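Local coordinates for serine acetyltransferase (Bacteroides vulgatus ATCC 8482, PDB 3F1X), which probably transfers an acetyl group to serine, an acyl transfer in amino-acid biosynthesis, at residues A156-L170 and I191-I205. Residues are numbered along the deposited sequence; the frame is centred on the assembly and turned at random.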
loop_
_atom_site.group_PDB
_atom_site.type_symbol
_atom_site.label_atom_id
_atom_site.label_comp_id
_atom_site.label_asym_id
_atom_site.label_seq_id
_atom_site.Cartn_x
_atom_site.Cartn_y
_atom_site.Cartn_z
ATOM N N ALA A 156 -1.499 -21.536 18.368
ATOM C CA ALA A 156 -2.335 -22.727 18.340
ATOM C C ALA A 156 -3.792 -22.423 18.004
ATOM O O ALA A 156 -4.400 -23.115 17.191
ATOM C CB ALA A 156 -2.249 -23.454 19.672
ATOM N N ILE A 157 -4.354 -21.392 18.627
ATOM C CA ILE A 157 -5.743 -21.036 18.367
ATOM C C ILE A 157 -5.945 -20.670 16.905
ATOM O O ILE A 157 -6.984 -20.967 16.327
ATOM C CB ILE A 157 -6.205 -19.856 19.239
ATOM C CG1 ILE A 157 -6.112 -20.242 20.710
ATOM C CG2 ILE A 157 -7.657 -19.495 18.909
ATOM C CD1 ILE A 157 -7.030 -21.384 21.100
ATOM N N ARG A 158 -4.941 -20.032 16.314
ATOM C CA ARG A 158 -5.001 -19.635 14.918
ATOM C C ARG A 158 -5.006 -20.859 14.014
ATOM O O ARG A 158 -5.784 -20.933 13.066
ATOM C CB ARG A 158 -3.813 -18.726 14.578
ATOM C CG ARG A 158 -3.903 -17.376 15.257
ATOM C CD ARG A 158 -2.659 -16.524 15.064
ATOM N NE ARG A 158 -2.792 -15.234 15.741
ATOM C CZ ARG A 158 -1.856 -14.288 15.744
ATOM N NH1 ARG A 158 -2.063 -13.143 16.387
ATOM N NH2 ARG A 158 -0.711 -14.489 15.106
ATOM N N ALA A 159 -4.136 -21.823 14.313
ATOM C CA ALA A 159 -4.062 -23.048 13.517
ATOM C C ALA A 159 -5.351 -23.852 13.664
ATOM O O ALA A 159 -5.911 -24.324 12.678
ATOM C CB ALA A 159 -2.867 -23.891 13.959
ATOM N N ILE A 160 -5.820 -24.004 14.899
ATOM C CA ILE A 160 -7.043 -24.758 15.159
ATOM C C ILE A 160 -8.245 -24.066 14.510
ATOM O O ILE A 160 -9.139 -24.723 13.975
ATOM C CB ILE A 160 -7.267 -24.930 16.684
ATOM C CG1 ILE A 160 -6.148 -25.793 17.264
ATOM C CG2 ILE A 160 -8.620 -25.593 16.967
ATOM C CD1 ILE A 160 -6.105 -25.809 18.771
ATOM N N SER A 161 -8.264 -22.738 14.548
ATOM C CA SER A 161 -9.348 -21.987 13.927
ATOM C C SER A 161 -9.339 -22.241 12.427
ATOM O O SER A 161 -10.375 -22.557 11.843
ATOM C CB SER A 161 -9.186 -20.490 14.189
ATOM O OG SER A 161 -9.332 -20.201 15.562
ATOM N N ASN A 162 -8.164 -22.109 11.805
ATOM C CA ASN A 162 -8.035 -22.332 10.363
ATOM C C ASN A 162 -8.492 -23.754 10.025
ATOM O O ASN A 162 -9.196 -23.977 9.036
ATOM C CB ASN A 162 -6.578 -22.142 9.898
ATOM C CG ASN A 162 -6.231 -20.685 9.595
ATOM O OD1 ASN A 162 -6.526 -19.784 10.381
ATOM N ND2 ASN A 162 -5.578 -20.454 8.456
ATOM N N TYR A 163 -8.072 -24.715 10.844
ATOM C CA TYR A 163 -8.457 -26.110 10.647
ATOM C C TYR A 163 -9.980 -26.293 10.659
ATOM O O TYR A 163 -10.551 -26.845 9.718
ATOM C CB TYR A 163 -7.855 -27.014 11.734
ATOM C CG TYR A 163 -8.641 -28.290 11.896
ATOM C CD1 TYR A 163 -8.618 -29.274 10.915
ATOM C CD2 TYR A 163 -9.510 -28.460 12.972
ATOM C CE1 TYR A 163 -9.455 -30.400 10.998
ATOM C CE2 TYR A 163 -10.348 -29.574 13.058
ATOM C CZ TYR A 163 -10.315 -30.533 12.070
ATOM O OH TYR A 163 -11.164 -31.610 12.157
ATOM N N ARG A 164 -10.639 -25.849 11.728
ATOM C CA ARG A 164 -12.092 -26.011 11.806
ATOM C C ARG A 164 -12.804 -25.295 10.668
ATOM O O ARG A 164 -13.841 -25.751 10.195
ATOM C CB ARG A 164 -12.620 -25.547 13.168
ATOM C CG ARG A 164 -12.106 -26.411 14.326
ATOM C CD ARG A 164 -13.008 -26.306 15.549
ATOM N NE ARG A 164 -12.423 -26.917 16.745
ATOM C CZ ARG A 164 -12.287 -28.226 16.940
ATOM N NH1 ARG A 164 -12.695 -29.088 16.017
ATOM N NH2 ARG A 164 -11.745 -28.671 18.063
ATOM N N ILE A 165 -12.241 -24.184 10.212
ATOM C CA ILE A 165 -12.834 -23.460 9.098
ATOM C C ILE A 165 -12.693 -24.300 7.825
ATOM O O ILE A 165 -13.654 -24.468 7.056
ATOM C CB ILE A 165 -12.138 -22.095 8.893
ATOM C CG1 ILE A 165 -12.575 -21.123 9.987
ATOM C CG2 ILE A 165 -12.462 -21.539 7.511
ATOM C CD1 ILE A 165 -11.800 -19.834 10.017
ATOM N N ALA A 166 -11.495 -24.846 7.628
ATOM C CA ALA A 166 -11.193 -25.656 6.461
ATOM C C ALA A 166 -11.978 -26.961 6.452
ATOM O O ALA A 166 -12.451 -27.391 5.407
ATOM C CB ALA A 166 -9.684 -25.939 6.392
ATOM N N HIS A 167 -12.121 -27.578 7.618
ATOM C CA HIS A 167 -12.850 -28.835 7.730
ATOM C C HIS A 167 -14.297 -28.667 7.273
ATOM O O HIS A 167 -14.808 -29.482 6.511
ATOM C CB HIS A 167 -12.822 -29.339 9.172
ATOM C CG HIS A 167 -13.371 -30.725 9.344
ATOM N ND1 HIS A 167 -14.464 -31.001 10.138
ATOM C CD2 HIS A 167 -12.956 -31.917 8.854
ATOM C CE1 HIS A 167 -14.696 -32.302 10.131
ATOM N NE2 HIS A 167 -13.794 -32.881 9.360
ATOM N N GLU A 168 -14.941 -27.603 7.739
ATOM C CA GLU A 168 -16.327 -27.319 7.389
ATOM C C GLU A 168 -16.457 -27.140 5.876
ATOM O O GLU A 168 -17.384 -27.656 5.250
ATOM C CB GLU A 168 -16.797 -26.063 8.136
ATOM C CG GLU A 168 -18.260 -25.697 7.921
ATOM C CD GLU A 168 -19.205 -26.879 8.113
ATOM O OE1 GLU A 168 -19.096 -27.586 9.141
ATOM O OE2 GLU A 168 -20.066 -27.098 7.232
ATOM N N LEU A 169 -15.508 -26.419 5.292
ATOM C CA LEU A 169 -15.490 -26.191 3.854
ATOM C C LEU A 169 -15.341 -27.538 3.132
ATOM O O LEU A 169 -15.955 -27.768 2.092
ATOM C CB LEU A 169 -14.329 -25.251 3.503
ATOM C CG LEU A 169 -14.590 -23.824 3.007
ATOM C CD1 LEU A 169 -15.992 -23.357 3.329
ATOM C CD2 LEU A 169 -13.554 -22.891 3.629
ATOM N N LEU A 170 -14.529 -28.430 3.696
ATOM C CA LEU A 170 -14.325 -29.747 3.103
ATOM C C LEU A 170 -15.633 -30.521 3.168
ATOM O O LEU A 170 -16.060 -31.124 2.187
ATOM C CB LEU A 170 -13.244 -30.527 3.856
ATOM C CG LEU A 170 -12.922 -31.922 3.313
ATOM C CD1 LEU A 170 -12.226 -31.793 1.968
ATOM C CD2 LEU A 170 -12.027 -32.667 4.296
ATOM N N ILE A 191 2.252 -25.424 12.518
ATOM C CA ILE A 191 1.290 -26.479 12.850
ATOM C C ILE A 191 0.562 -26.922 11.578
ATOM O O ILE A 191 -0.145 -26.130 10.956
ATOM C CB ILE A 191 0.247 -25.969 13.886
ATOM C CG1 ILE A 191 0.960 -25.449 15.125
ATOM C CG2 ILE A 191 -0.695 -27.105 14.288
ATOM C CD1 ILE A 191 0.072 -24.710 16.100
ATOM N N ASP A 192 0.740 -28.191 11.211
ATOM C CA ASP A 192 0.147 -28.756 9.999
ATOM C C ASP A 192 -0.959 -29.773 10.286
ATOM O O ASP A 192 -0.694 -30.912 10.685
ATOM C CB ASP A 192 1.262 -29.391 9.148
ATOM C CG ASP A 192 0.778 -29.885 7.788
ATOM O OD1 ASP A 192 -0.104 -29.243 7.185
ATOM O OD2 ASP A 192 1.304 -30.916 7.307
ATOM N N ILE A 193 -2.201 -29.344 10.085
ATOM C CA ILE A 193 -3.379 -30.182 10.312
ATOM C C ILE A 193 -4.109 -30.374 8.983
ATOM O O ILE A 193 -4.542 -29.397 8.378
ATOM C CB ILE A 193 -4.374 -29.503 11.293
ATOM C CG1 ILE A 193 -3.649 -29.047 12.561
ATOM C CG2 ILE A 193 -5.503 -30.480 11.653
ATOM C CD1 ILE A 193 -4.489 -28.148 13.458
ATOM N N HIS A 194 -4.246 -31.620 8.529
ATOM C CA HIS A 194 -4.948 -31.884 7.269
ATOM C C HIS A 194 -6.424 -31.602 7.497
ATOM O O HIS A 194 -6.991 -32.016 8.501
ATOM C CB HIS A 194 -4.782 -33.338 6.821
ATOM C CG HIS A 194 -5.367 -33.621 5.468
ATOM N ND1 HIS A 194 -4.624 -33.569 4.307
ATOM C CD2 HIS A 194 -6.632 -33.930 5.089
ATOM C CE1 HIS A 194 -5.404 -33.833 3.272
ATOM N NE2 HIS A 194 -6.627 -34.055 3.720
ATOM N N PRO A 195 -7.067 -30.903 6.555
ATOM C CA PRO A 195 -8.484 -30.580 6.698
ATOM C C PRO A 195 -9.404 -31.778 6.931
ATOM O O PRO A 195 -10.475 -31.630 7.510
ATOM C CB PRO A 195 -8.796 -29.814 5.406
ATOM C CG PRO A 195 -7.791 -30.313 4.440
ATOM C CD PRO A 195 -6.542 -30.403 5.275
ATOM N N GLY A 196 -8.969 -32.961 6.504
ATOM C CA GLY A 196 -9.778 -34.156 6.676
ATOM C C GLY A 196 -9.724 -34.770 8.065
ATOM O O GLY A 196 -10.536 -35.628 8.401
ATOM N N ALA A 197 -8.765 -34.354 8.879
ATOM C CA ALA A 197 -8.679 -34.901 10.224
ATOM C C ALA A 197 -9.989 -34.608 10.949
ATOM O O ALA A 197 -10.692 -33.660 10.605
ATOM C CB ALA A 197 -7.515 -34.268 10.980
ATOM N N GLN A 198 -10.312 -35.437 11.939
ATOM C CA GLN A 198 -11.522 -35.273 12.741
ATOM C C GLN A 198 -11.040 -34.941 14.151
ATOM O O GLN A 198 -10.282 -35.700 14.750
ATOM C CB GLN A 198 -12.338 -36.572 12.734
ATOM C CG GLN A 198 -13.620 -36.539 13.560
ATOM C CD GLN A 198 -14.656 -35.564 13.020
ATOM O OE1 GLN A 198 -14.491 -34.343 13.110
ATOM N NE2 GLN A 198 -15.735 -36.103 12.453
ATOM N N ILE A 199 -11.470 -33.803 14.682
ATOM C CA ILE A 199 -11.001 -33.393 15.991
ATOM C C ILE A 199 -12.096 -32.943 16.943
ATOM O O ILE A 199 -12.901 -32.063 16.621
ATOM C CB ILE A 199 -9.962 -32.264 15.855
ATOM C CG1 ILE A 199 -8.808 -32.731 14.958
ATOM C CG2 ILE A 199 -9.444 -31.863 17.224
ATOM C CD1 ILE A 199 -7.726 -31.680 14.761
ATOM N N GLY A 200 -12.089 -33.540 18.132
ATOM C CA GLY A 200 -13.088 -33.229 19.138
ATOM C C GLY A 200 -12.979 -31.882 19.828
ATOM O O GLY A 200 -12.093 -31.073 19.535
ATOM N N HIS A 201 -13.892 -31.646 20.765
ATOM C CA HIS A 201 -13.930 -30.391 21.504
ATOM C C HIS A 201 -12.778 -30.272 22.496
ATOM O O HIS A 201 -12.042 -31.230 22.733
ATOM C CB HIS A 201 -15.268 -30.262 22.244
ATOM C CG HIS A 201 -16.438 -30.025 21.341
ATOM N ND1 HIS A 201 -16.518 -30.558 20.072
ATOM C CD2 HIS A 201 -17.587 -29.334 21.531
ATOM C CE1 HIS A 201 -17.665 -30.204 19.519
ATOM N NE2 HIS A 201 -18.332 -29.462 20.384
ATOM N N HIS A 202 -12.629 -29.081 23.063
ATOM C CA HIS A 202 -11.580 -28.819 24.039
ATOM C C HIS A 202 -10.235 -29.365 23.571
ATOM O O HIS A 202 -9.538 -30.053 24.309
ATOM C CB HIS A 202 -11.958 -29.437 25.385
ATOM C CG HIS A 202 -13.223 -28.886 25.963
ATOM N ND1 HIS A 202 -14.474 -29.287 25.543
ATOM C CD2 HIS A 202 -13.431 -27.926 26.894
ATOM C CE1 HIS A 202 -15.396 -28.596 26.189
ATOM N NE2 HIS A 202 -14.791 -27.763 27.015
ATOM N N PHE A 203 -9.879 -29.062 22.333
ATOM C CA PHE A 203 -8.614 -29.519 21.785
ATOM C C PHE A 203 -7.574 -28.431 22.024
ATOM O O PHE A 203 -7.868 -27.250 21.905
ATOM C CB PHE A 203 -8.758 -29.776 20.283
ATOM C CG PHE A 203 -7.484 -30.215 19.621
ATOM C CD1 PHE A 203 -6.856 -31.405 20.003
ATOM C CD2 PHE A 203 -6.910 -29.448 18.607
ATOM C CE1 PHE A 203 -5.672 -31.829 19.381
ATOM C CE2 PHE A 203 -5.724 -29.865 17.977
ATOM C CZ PHE A 203 -5.106 -31.058 18.366
ATOM N N THR A 204 -6.358 -28.822 22.372
ATOM C CA THR A 204 -5.329 -27.828 22.594
ATOM C C THR A 204 -3.974 -28.318 22.106
ATOM O O THR A 204 -3.673 -29.510 22.150
ATOM C CB THR A 204 -5.244 -27.440 24.090
ATOM O OG1 THR A 204 -4.411 -26.285 24.239
ATOM C CG2 THR A 204 -4.672 -28.571 24.898
ATOM N N ILE A 205 -3.176 -27.383 21.608
ATOM C CA ILE A 205 -1.837 -27.677 21.125
ATOM C C ILE A 205 -0.930 -26.694 21.848
ATOM O O ILE A 205 -1.096 -25.482 21.718
ATOM C CB ILE A 205 -1.726 -27.459 19.601
ATOM C CG1 ILE A 205 -2.574 -28.505 18.867
ATOM C CG2 ILE A 205 -0.267 -27.536 19.175
ATOM C CD1 ILE A 205 -2.669 -28.304 17.361
HETATM O O HOH W 1 -13.543 -32.110 13.379
#
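Tyr163 packs against Ile199 where helix 155-171 lies across the end of the first coil, 191-205, of the left-handed parallel beta-helix. With CG anti to the backbone N (chi1 157°), the Tyr163 ring takes Ile199 CD1 over one face as a CH-pi contact, 4.0 Å from the ring centroid and 20° off its normal, while Ile193 CG2 meets Tyr163 CD1 at 3.4 Å, the two side chains crossing at about a right angle. Tyr163 OH donates to Ala197 O at 2.6 Å, standing above that carbonyl plane. A water donates to Tyr163 OH at 2.7 Å and accepts from Ile199 N. A phenylalanine at Tyr163 would probably keep the isoleucine packing but leave Ala197 O and the bridging water without their hydroxyl partner. One turn earlier in the helix, Ile160 CD1 lies 3.7 Å from Phe203 CD2, and Ala159 CB lies the same distance from Ile191 CD1. Arg164, extended from CG to NE, points the edge of its guanidinium at two successive carbonyls, and Asp133 of helix 123-139 pairs with its NE. Arg164 NH2 donates to Gly200 O at 2.8 Å in a bent bond; Arg164 NH1 reaches Ile199 O at 3.0 Å, nearly straight at 165° and with that oxygen in the guanidinium plane.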